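Local atomic coordinates of ABC transporter, substrate binding protein (Mannopine) (Agrobacterium fabrum, PDB entry 5L9S), a protein that acts as the periplasmic solute-binding protein of an ABC transporter, probably for the opine mannopine, and is captured in its open, unliganded state. Residues 102-113 with 227-238; 37-48 with 59-68. All coordinates share one frame; numbering follows the deposited sequence.

Contact 1: residues 102-113 with 227-238; sequences GGAKLQSTSTLL and SYDGAFLVGDRI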
loop_
_atom_site.group_PDB
_atom_site.type_symbol
_atom_site.label_atom_id
_atom_site.label_comp_id
_atom_site.label_asym_id
_atom_site.label_seq_id
_atom_site.Cartn_x
_atom_site.Cartn_y
_atom_site.Cartn_z
ATOM N N GLY A 102 -12.854 -9.010 -0.681
ATOM C CA GLY A 102 -11.655 -9.547 -1.305
ATOM C C GLY A 102 -10.554 -10.032 -0.394
ATOM O O GLY A 102 -9.631 -10.706 -0.863
ATOM N N GLY A 103 -10.624 -9.677 0.887
ATOM C CA GLY A 103 -9.613 -10.115 1.840
ATOM C C GLY A 103 -9.372 -9.223 3.036
ATOM O O GLY A 103 -9.977 -8.152 3.154
ATOM N N ALA A 104 -8.471 -9.682 3.941
ATOM C CA ALA A 104 -8.106 -8.989 5.167
ATOM C C ALA A 104 -6.879 -8.152 4.916
ATOM O O ALA A 104 -6.012 -8.595 4.181
ATOM C CB ALA A 104 -7.830 -9.997 6.269
ATOM N N LYS A 105 -6.775 -6.953 5.528
ATOM C CA LYS A 105 -5.596 -6.117 5.363
ATOM C C LYS A 105 -4.416 -6.746 6.110
ATOM O O LYS A 105 -4.535 -7.121 7.279
ATOM C CB LYS A 105 -5.832 -4.680 5.863
ATOM C CG LYS A 105 -4.914 -3.639 5.200
ATOM C CD LYS A 105 -5.605 -2.865 4.023
ATOM C CE LYS A 105 -6.337 -1.618 4.470
ATOM N NZ LYS A 105 -7.313 -1.117 3.461
ATOM N N LEU A 106 -3.279 -6.863 5.426
ATOM C CA LEU A 106 -2.079 -7.374 6.057
ATOM C C LEU A 106 -1.309 -6.166 6.558
ATOM O O LEU A 106 -1.109 -6.022 7.766
ATOM C CB LEU A 106 -1.246 -8.189 5.067
ATOM C CG LEU A 106 -0.014 -8.821 5.643
ATOM C CD1 LEU A 106 -0.352 -10.062 6.449
ATOM C CD2 LEU A 106 0.954 -9.166 4.559
ATOM N N GLN A 107 -0.902 -5.281 5.640
ATOM C CA GLN A 107 -0.121 -4.090 5.970
ATOM C C GLN A 107 -0.290 -3.060 4.862
ATOM O O GLN A 107 -0.616 -3.440 3.736
ATOM C CB GLN A 107 1.369 -4.443 6.179
ATOM C CG GLN A 107 2.005 -5.296 5.075
ATOM C CD GLN A 107 2.390 -4.620 3.781
ATOM O OE1 GLN A 107 2.721 -5.313 2.816
ATOM N NE2 GLN A 107 2.367 -3.285 3.691
ATOM N N SER A 108 -0.007 -1.777 5.152
ATOM C CA SER A 108 -0.120 -0.717 4.146
ATOM C C SER A 108 1.159 0.118 4.038
ATOM O O SER A 108 1.933 0.251 4.983
ATOM C CB SER A 108 -1.349 0.161 4.376
ATOM O OG SER A 108 -2.576 -0.520 4.203
ATOM N N THR A 109 1.380 0.654 2.866
ATOM C CA THR A 109 2.563 1.407 2.573
ATOM C C THR A 109 2.120 2.789 2.133
ATOM O O THR A 109 1.010 2.957 1.621
ATOM C CB THR A 109 3.452 0.560 1.625
ATOM O OG1 THR A 109 4.150 -0.368 2.459
ATOM C CG2 THR A 109 4.492 1.363 0.897
ATOM N N SER A 110 2.963 3.782 2.380
ATOM C CA SER A 110 2.661 5.152 2.033
ATOM C C SER A 110 3.402 5.640 0.793
ATOM O O SER A 110 4.528 5.227 0.516
ATOM C CB SER A 110 2.950 6.076 3.214
ATOM O OG SER A 110 2.098 5.827 4.320
ATOM N N THR A 111 2.732 6.499 0.035
ATOM C CA THR A 111 3.259 7.223 -1.120
ATOM C C THR A 111 2.954 8.647 -0.684
ATOM O O THR A 111 1.807 8.984 -0.420
ATOM C CB THR A 111 2.600 6.820 -2.466
ATOM O OG1 THR A 111 2.674 5.405 -2.653
ATOM C CG2 THR A 111 3.288 7.460 -3.649
ATOM N N LEU A 112 3.990 9.425 -0.456
ATOM C CA LEU A 112 3.807 10.757 0.077
ATOM C C LEU A 112 4.735 11.793 -0.522
ATOM O O LEU A 112 5.591 11.479 -1.350
ATOM C CB LEU A 112 3.971 10.737 1.627
ATOM C CG LEU A 112 5.028 9.837 2.306
ATOM C CD1 LEU A 112 6.458 10.095 1.799
ATOM C CD2 LEU A 112 4.986 10.035 3.764
ATOM N N LEU A 113 4.571 13.025 -0.044
ATOM C CA LEU A 113 5.348 14.180 -0.393
ATOM C C LEU A 113 6.621 14.125 0.424
ATOM O O LEU A 113 6.578 14.113 1.651
ATOM C CB LEU A 113 4.539 15.452 -0.055
ATOM C CG LEU A 113 5.265 16.801 -0.185
ATOM C CD1 LEU A 113 5.613 17.096 -1.588
ATOM C CD2 LEU A 113 4.421 17.889 0.326
ATOM N N SER A 227 6.018 14.591 4.457
ATOM C CA SER A 227 4.774 14.998 5.095
ATOM C C SER A 227 3.675 13.927 4.943
ATOM O O SER A 227 3.530 13.356 3.863
ATOM C CB SER A 227 4.329 16.342 4.529
ATOM O OG SER A 227 3.030 16.618 5.009
ATOM N N TYR A 228 2.895 13.677 6.013
ATOM C CA TYR A 228 1.772 12.713 5.977
ATOM C C TYR A 228 0.472 13.340 5.515
ATOM O O TYR A 228 -0.507 12.623 5.387
ATOM C CB TYR A 228 1.566 11.977 7.322
ATOM C CG TYR A 228 2.798 11.248 7.801
ATOM C CD1 TYR A 228 3.346 10.200 7.064
ATOM C CD2 TYR A 228 3.423 11.610 8.984
ATOM C CE1 TYR A 228 4.520 9.569 7.472
ATOM C CE2 TYR A 228 4.594 10.990 9.399
ATOM C CZ TYR A 228 5.136 9.967 8.644
ATOM O OH TYR A 228 6.292 9.367 9.072
ATOM N N ASP A 229 0.459 14.654 5.252
ATOM C CA ASP A 229 -0.712 15.380 4.782
ATOM C C ASP A 229 -0.990 14.957 3.328
ATOM O O ASP A 229 -0.135 15.150 2.436
ATOM C CB ASP A 229 -0.485 16.892 4.890
ATOM C CG ASP A 229 -1.749 17.710 4.819
ATOM O OD1 ASP A 229 -2.160 18.063 3.688
ATOM O OD2 ASP A 229 -2.278 18.079 5.898
ATOM N N GLY A 230 -2.147 14.304 3.141
ATOM C CA GLY A 230 -2.584 13.775 1.860
ATOM C C GLY A 230 -1.773 12.587 1.371
ATOM O O GLY A 230 -1.792 12.282 0.173
ATOM N N ALA A 231 -1.056 11.896 2.292
ATOM C CA ALA A 231 -0.276 10.705 1.931
ATOM C C ALA A 231 -1.222 9.586 1.495
ATOM O O ALA A 231 -2.315 9.464 2.029
ATOM C CB ALA A 231 0.553 10.241 3.121
ATOM N N PHE A 232 -0.823 8.797 0.507
ATOM C CA PHE A 232 -1.642 7.697 0.018
ATOM C C PHE A 232 -1.246 6.386 0.711
ATOM O O PHE A 232 -0.122 5.900 0.536
ATOM C CB PHE A 232 -1.579 7.618 -1.515
ATOM C CG PHE A 232 -1.951 8.921 -2.192
ATOM C CD1 PHE A 232 -3.287 9.247 -2.439
ATOM C CD2 PHE A 232 -0.967 9.825 -2.588
ATOM C CE1 PHE A 232 -3.630 10.468 -3.033
ATOM C CE2 PHE A 232 -1.316 11.042 -3.197
ATOM C CZ PHE A 232 -2.642 11.359 -3.402
ATOM N N LEU A 233 -2.160 5.843 1.534
ATOM C CA LEU A 233 -1.945 4.582 2.263
ATOM C C LEU A 233 -2.582 3.439 1.531
ATOM O O LEU A 233 -3.797 3.310 1.534
ATOM C CB LEU A 233 -2.451 4.669 3.703
ATOM C CG LEU A 233 -1.933 3.601 4.662
ATOM C CD1 LEU A 233 -0.462 3.785 4.978
ATOM C CD2 LEU A 233 -2.743 3.584 5.924
ATOM N N VAL A 234 -1.761 2.656 0.831
ATOM C CA VAL A 234 -2.196 1.538 -0.011
ATOM C C VAL A 234 -1.488 0.287 0.461
ATOM O O VAL A 234 -0.266 0.271 0.592
ATOM C CB VAL A 234 -1.920 1.815 -1.532
ATOM C CG1 VAL A 234 -2.481 0.705 -2.420
ATOM C CG2 VAL A 234 -2.490 3.163 -1.973
ATOM N N GLY A 235 -2.238 -0.771 0.664
ATOM C CA GLY A 235 -1.617 -2.018 1.078
ATOM C C GLY A 235 -2.035 -3.279 0.359
ATOM O O GLY A 235 -2.592 -3.251 -0.746
ATOM N N ASP A 236 -1.689 -4.400 0.998
ATOM C CA ASP A 236 -1.933 -5.761 0.546
ATOM C C ASP A 236 -3.020 -6.400 1.357
ATOM O O ASP A 236 -3.124 -6.152 2.561
ATOM C CB ASP A 236 -0.642 -6.615 0.656
ATOM C CG ASP A 236 0.454 -6.322 -0.369
ATOM O OD1 ASP A 236 0.303 -5.351 -1.156
ATOM O OD2 ASP A 236 1.460 -7.064 -0.385
ATOM N N ARG A 237 -3.780 -7.267 0.719
ATOM C CA ARG A 237 -4.836 -8.042 1.348
ATOM C C ARG A 237 -4.496 -9.539 1.337
ATOM O O ARG A 237 -3.815 -9.997 0.424
ATOM C CB ARG A 237 -6.196 -7.779 0.666
ATOM C CG ARG A 237 -6.539 -6.294 0.566
ATOM C CD ARG A 237 -8.015 -5.995 0.443
ATOM N NE ARG A 237 -8.625 -6.142 1.750
ATOM C CZ ARG A 237 -9.069 -5.146 2.506
ATOM N NH1 ARG A 237 -9.079 -3.902 2.043
ATOM N NH2 ARG A 237 -9.551 -5.393 3.711
ATOM N N ILE A 238 -4.945 -10.293 2.375
ATOM C CA ILE A 238 -4.794 -11.756 2.479
ATOM C C ILE A 238 -6.094 -12.274 1.893
ATOM O O ILE A 238 -7.150 -12.022 2.467
ATOM C CB ILE A 238 -4.600 -12.290 3.939
ATOM C CG1 ILE A 238 -3.643 -11.396 4.786
ATOM C CG2 ILE A 238 -4.169 -13.787 3.938
ATOM C CD1 ILE A 238 -3.949 -11.383 6.308
HETATM O O HOH W 1 0.781 4.048 -1.457
HETATM O O HOH W 2 1.928 13.211 1.685
#

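Contact 2: residues 37-48 with 59-68; sequences VSGTDAEKRAKV and WDLYLDGEIQ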
loop_
_atom_site.group_PDB
_atom_site.type_symbol
_atom_site.label_atom_id
_atom_site.label_comp_id
_atom_site.label_asym_id
_atom_site.label_seq_id
_atom_site.Cartn_x
_atom_site.Cartn_y
_atom_site.Cartn_z
ATOM N N VAL A 37 4.554 -20.477 -0.578
ATOM C CA VAL A 37 4.864 -20.555 -2.007
ATOM C C VAL A 37 5.250 -19.149 -2.508
ATOM O O VAL A 37 4.603 -18.169 -2.141
ATOM C CB VAL A 37 3.711 -21.204 -2.817
ATOM C CG1 VAL A 37 4.084 -21.359 -4.281
ATOM C CG2 VAL A 37 3.336 -22.558 -2.233
ATOM N N SER A 38 6.344 -19.046 -3.286
ATOM C CA SER A 38 6.812 -17.758 -3.803
ATOM C C SER A 38 6.546 -17.582 -5.310
ATOM O O SER A 38 6.558 -18.568 -6.064
ATOM C CB SER A 38 8.279 -17.515 -3.448
ATOM O OG SER A 38 9.181 -17.869 -4.485
ATOM N N GLY A 39 6.291 -16.327 -5.703
ATOM C CA GLY A 39 6.036 -15.917 -7.077
ATOM C C GLY A 39 5.695 -14.449 -7.175
ATOM O O GLY A 39 5.390 -13.829 -6.158
ATOM N N THR A 40 5.720 -13.877 -8.399
ATOM C CA THR A 40 5.337 -12.474 -8.604
ATOM C C THR A 40 3.812 -12.350 -8.479
ATOM O O THR A 40 3.107 -13.362 -8.557
ATOM C CB THR A 40 5.853 -11.918 -9.948
ATOM O OG1 THR A 40 5.115 -12.479 -11.042
ATOM C CG2 THR A 40 7.359 -12.113 -10.139
ATOM N N ASP A 41 3.305 -11.117 -8.279
ATOM C CA ASP A 41 1.864 -10.846 -8.154
ATOM C C ASP A 41 1.117 -11.320 -9.382
ATOM O O ASP A 41 0.062 -11.920 -9.224
ATOM C CB ASP A 41 1.583 -9.361 -7.868
ATOM C CG ASP A 41 2.325 -8.834 -6.647
ATOM O OD1 ASP A 41 1.796 -8.976 -5.520
ATOM O OD2 ASP A 41 3.454 -8.306 -6.816
ATOM N N ALA A 42 1.679 -11.113 -10.599
ATOM C CA ALA A 42 1.073 -11.572 -11.873
ATOM C C ALA A 42 1.087 -13.094 -12.008
ATOM O O ALA A 42 0.108 -13.664 -12.504
ATOM C CB ALA A 42 1.769 -10.941 -13.068
ATOM N N GLU A 43 2.194 -13.748 -11.574
ATOM C CA GLU A 43 2.349 -15.207 -11.582
ATOM C C GLU A 43 1.309 -15.843 -10.666
ATOM O O GLU A 43 0.701 -16.850 -11.046
ATOM C CB GLU A 43 3.726 -15.605 -11.050
ATOM C CG GLU A 43 4.824 -15.752 -12.073
ATOM C CD GLU A 43 6.087 -16.227 -11.387
ATOM O OE1 GLU A 43 6.253 -17.461 -11.236
ATOM O OE2 GLU A 43 6.849 -15.365 -10.890
ATOM N N LYS A 44 1.144 -15.274 -9.442
ATOM C CA LYS A 44 0.204 -15.717 -8.410
ATOM C C LYS A 44 -1.235 -15.630 -8.900
ATOM O O LYS A 44 -1.954 -16.625 -8.826
ATOM C CB LYS A 44 0.388 -14.894 -7.137
ATOM C CG LYS A 44 1.316 -15.542 -6.120
ATOM C CD LYS A 44 2.210 -14.536 -5.432
ATOM C CE LYS A 44 1.495 -13.540 -4.573
ATOM N NZ LYS A 44 2.027 -12.172 -4.804
ATOM N N ARG A 45 -1.630 -14.463 -9.456
ATOM C CA ARG A 45 -2.960 -14.208 -10.024
ATOM C C ARG A 45 -3.282 -15.246 -11.073
ATOM O O ARG A 45 -4.356 -15.854 -11.011
ATOM C CB ARG A 45 -3.040 -12.804 -10.645
ATOM C CG ARG A 45 -3.120 -11.701 -9.622
ATOM C CD ARG A 45 -3.468 -10.370 -10.246
ATOM N NE ARG A 45 -2.307 -9.678 -10.815
ATOM C CZ ARG A 45 -1.614 -8.731 -10.187
ATOM N NH1 ARG A 45 -1.961 -8.342 -8.970
ATOM N NH2 ARG A 45 -0.588 -8.144 -10.788
ATOM N N ALA A 46 -2.321 -15.501 -11.995
ATOM C CA ALA A 46 -2.451 -16.488 -13.075
ATOM C C ALA A 46 -2.478 -17.927 -12.568
ATOM O O ALA A 46 -3.169 -18.768 -13.171
ATOM C CB ALA A 46 -1.335 -16.305 -14.082
ATOM N N LYS A 47 -1.727 -18.218 -11.472
ATOM C CA LYS A 47 -1.703 -19.557 -10.881
ATOM C C LYS A 47 -3.006 -19.853 -10.148
ATOM O O LYS A 47 -3.471 -20.982 -10.188
ATOM C CB LYS A 47 -0.499 -19.735 -9.960
ATOM C CG LYS A 47 0.585 -20.614 -10.548
ATOM C CD LYS A 47 1.967 -19.998 -10.391
ATOM C CE LYS A 47 3.025 -20.846 -11.065
ATOM N NZ LYS A 47 4.175 -20.024 -11.527
ATOM N N VAL A 48 -3.614 -18.827 -9.507
ATOM C CA VAL A 48 -4.903 -18.960 -8.807
ATOM C C VAL A 48 -6.026 -19.181 -9.824
ATOM O O VAL A 48 -6.819 -20.120 -9.679
ATOM C CB VAL A 48 -5.204 -17.797 -7.833
ATOM C CG1 VAL A 48 -6.611 -17.908 -7.239
ATOM C CG2 VAL A 48 -4.167 -17.750 -6.718
ATOM N N TRP A 59 -3.447 -24.093 -3.375
ATOM C CA TRP A 59 -3.284 -22.968 -2.455
ATOM C C TRP A 59 -4.564 -22.616 -1.694
ATOM O O TRP A 59 -5.663 -22.762 -2.228
ATOM C CB TRP A 59 -2.784 -21.731 -3.206
ATOM C CG TRP A 59 -1.505 -21.856 -3.981
ATOM C CD1 TRP A 59 -0.651 -22.919 -4.024
ATOM C CD2 TRP A 59 -0.933 -20.846 -4.823
ATOM N NE1 TRP A 59 0.409 -22.641 -4.856
ATOM C CE2 TRP A 59 0.269 -21.371 -5.349
ATOM C CE3 TRP A 59 -1.325 -19.534 -5.182
ATOM C CZ2 TRP A 59 1.074 -20.646 -6.233
ATOM C CZ3 TRP A 59 -0.515 -18.803 -6.040
ATOM C CH2 TRP A 59 0.679 -19.350 -6.540
ATOM N N ASP A 60 -4.410 -22.148 -0.447
ATOM C CA ASP A 60 -5.496 -21.732 0.432
ATOM C C ASP A 60 -5.598 -20.206 0.471
ATOM O O ASP A 60 -6.700 -19.646 0.457
ATOM C CB ASP A 60 -5.249 -22.251 1.860
ATOM C CG ASP A 60 -5.249 -23.754 1.990
ATOM O OD1 ASP A 60 -6.319 -24.354 1.850
ATOM O OD2 ASP A 60 -4.187 -24.322 2.293
ATOM N N LEU A 61 -4.432 -19.535 0.587
ATOM C CA LEU A 61 -4.321 -18.081 0.705
ATOM C C LEU A 61 -3.233 -17.536 -0.183
ATOM O O LEU A 61 -2.273 -18.237 -0.478
ATOM C CB LEU A 61 -4.004 -17.678 2.161
ATOM C CG LEU A 61 -4.988 -18.032 3.268
ATOM C CD1 LEU A 61 -4.328 -17.922 4.619
ATOM C CD2 LEU A 61 -6.229 -17.169 3.216
ATOM N N TYR A 62 -3.371 -16.275 -0.581
ATOM C CA TYR A 62 -2.360 -15.519 -1.322
ATOM C C TYR A 62 -2.458 -14.028 -1.011
ATOM O O TYR A 62 -3.531 -13.549 -0.623
ATOM C CB TYR A 62 -2.346 -15.818 -2.836
ATOM C CG TYR A 62 -3.455 -15.193 -3.653
ATOM C CD1 TYR A 62 -4.718 -15.774 -3.712
ATOM C CD2 TYR A 62 -3.229 -14.044 -4.411
ATOM C CE1 TYR A 62 -5.741 -15.216 -4.490
ATOM C CE2 TYR A 62 -4.246 -13.470 -5.178
ATOM C CZ TYR A 62 -5.496 -14.070 -5.228
ATOM O OH TYR A 62 -6.510 -13.519 -5.974
ATOM N N LEU A 63 -1.338 -13.311 -1.120
ATOM C CA LEU A 63 -1.344 -11.868 -0.903
ATOM C C LEU A 63 -1.428 -11.146 -2.243
ATOM O O LEU A 63 -0.843 -11.592 -3.225
ATOM C CB LEU A 63 -0.087 -11.390 -0.140
ATOM C CG LEU A 63 0.209 -12.023 1.223
ATOM C CD1 LEU A 63 1.566 -11.585 1.726
ATOM C CD2 LEU A 63 -0.855 -11.673 2.260
ATOM N N ASP A 64 -2.123 -10.014 -2.279
ATOM C CA ASP A 64 -2.214 -9.145 -3.458
ATOM C C ASP A 64 -2.586 -7.738 -3.029
ATOM O O ASP A 64 -3.179 -7.573 -1.969
ATOM C CB ASP A 64 -3.231 -9.677 -4.496
ATOM C CG ASP A 64 -2.883 -9.354 -5.950
ATOM O OD1 ASP A 64 -2.044 -8.440 -6.181
ATOM O OD2 ASP A 64 -3.444 -10.015 -6.854
ATOM N N GLY A 65 -2.269 -6.748 -3.860
ATOM C CA GLY A 65 -2.599 -5.353 -3.605
ATOM C C GLY A 65 -4.079 -5.155 -3.384
ATOM O O GLY A 65 -4.891 -5.869 -3.979
ATOM N N GLU A 66 -4.445 -4.192 -2.530
ATOM C CA GLU A 66 -5.840 -3.936 -2.166
ATOM C C GLU A 66 -6.727 -3.469 -3.332
ATOM O O GLU A 66 -7.922 -3.768 -3.353
ATOM C CB GLU A 66 -5.946 -2.989 -0.957
ATOM C CG GLU A 66 -5.561 -1.526 -1.149
ATOM C CD GLU A 66 -5.883 -0.685 0.074
ATOM O OE1 GLU A 66 -7.081 -0.564 0.417
ATOM O OE2 GLU A 66 -4.935 -0.198 0.725
ATOM N N ILE A 67 -6.137 -2.789 -4.315
ATOM C CA ILE A 67 -6.865 -2.333 -5.496
ATOM C C ILE A 67 -7.158 -3.523 -6.402
ATOM O O ILE A 67 -8.230 -3.583 -6.988
ATOM C CB ILE A 67 -6.163 -1.130 -6.197
ATOM C CG1 ILE A 67 -6.277 0.111 -5.306
ATOM C CG2 ILE A 67 -6.768 -0.853 -7.610
ATOM C CD1 ILE A 67 -5.156 0.985 -5.398
ATOM N N GLN A 68 -6.249 -4.503 -6.466
ATOM C CA GLN A 68 -6.515 -5.690 -7.258
ATOM C C GLN A 68 -7.511 -6.612 -6.501
ATOM O O GLN A 68 -8.258 -7.351 -7.147
ATOM C CB GLN A 68 -5.191 -6.404 -7.651
ATOM C CG GLN A 68 -5.332 -7.775 -8.356
ATOM C CD GLN A 68 -5.997 -7.768 -9.727
ATOM O OE1 GLN A 68 -5.851 -6.854 -10.549
ATOM N NE2 GLN A 68 -6.705 -8.838 -10.032
#

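Contact 1: residues 102-113 with 227-238
Main-chain hydrogen bonds join residues 104-111 to the antiparallel residues 232-238, with reciprocal pairs linking Ala104 to Ile238, Thr109 to Val234 and Thr111 to Phe232. Leu106 and Gln107 together face Asp236: Leu106 N donates to Asp236 O (3.0 Å), while Asp236 N returns a bond to Gln107 O. The extra residue, with Leu106 psi at -61°, is consistent with a beta bulge. At Gly235 the strands come close enough for its CA to lie 3.2 Å from Gln107 O in a CA-H...O contact.

Both strands belong to the long central pair that runs between the two lobes, an arrangement consistent with the hinge of a type II periplasmic binding protein.

Among the polar side chains, Arg237 bends at chi3 (77°) to grip Gly103 O side-on, with NE and NH2 each 2.8 Å from that oxygen and on the same side of the carbonyl plane; NH2 also bonds to Asp97 O. Lys105 CD lies over one face of the guanidinium, and Lys105 NZ is salt-bridged to Glu66.

Apolar side chains meet near both ends, and between them Ser108 CB packs on Leu233 CG (3.5 Å). Leu106 crosses Ile238 at about a right angle, their CD1 atoms 3.8 Å apart, and both touch Trp22 of helix 12-30. Leu112 CD2 lies alongside the Tyr228 ring, 3.7 Å from CD1, and its CB meets Ala231 CB.

Two waters complete the seam. One bridges Thr111 OG1 and Phe232 O; the other accepts from Leu113 N and donates to Ser227 O and Asp229 O, just where the chain turns through a type II turn.

Contact 2: residues 37-48 with 59-68
The Trp59 indole is met from the helix by the aliphatic parts of Lys44, Lys47 and Val48, with Lys47 CB 3.6 Å from CH2, and from strand 33-38 by Val37, whose CG1 lies 3.7 Å from CZ2. Val48 also reaches the neighbouring ring: with CG2 beside its backbone N and opposite the carbonyl carbon, that methyl sits over one face of Tyr62, 3.9 Å from the ring centroid, in a CH-pi contact.

Nearer the start of the helix the chemistry turns ionic. Arg45 NH1 sits between the Asp64 oxygens, in a salt bridge to OD1 (2.8 Å) and a weak hydrogen bond to OD2 (3.1 Å), the guanidinium and carboxylate planes only 22° apart; Gln68 CG packs against the same nitrogen. Lys44 NZ makes a weak bond to Leu63 O.

Behind these contacts, Asp41 pairs with Lys44 NZ, Gly65 N binds Asp64 OD1, and Thr40 and Glu43 form a capping box at the helix start. The helix belongs to a beta-alpha-beta crossover whose strands, 33-38 and 61-65, flank strand 4-9 in parallel.

Asp41 OD1 and Asp64 OD1 are 3.9 Å apart, yet each carboxylate has a cationic partner, which probably keeps both ionised.

Overall arrangement
The centre of contact 1 lies about 3 Å from the centre of the chain, that of contact 2 about 15 Å, and contact 2 is partly open to solvent. The two contact centres are about 18 Å apart, but one sheet connects them: strand 61-65 of contact 2 runs antiparallel beside strand 224-240 of contact 1, with Arg237 N close to Asp64 O and Gly235 O close to Glu66 N in probable hydrogen bonds. Glu66 OE2 also accepts from Gly235 N. The chemistry follows position. Contact 1 is strand against strand and rests chiefly on backbone bonds, while contact 2 lays a helix on a strand through an apolar patch and charged pairs.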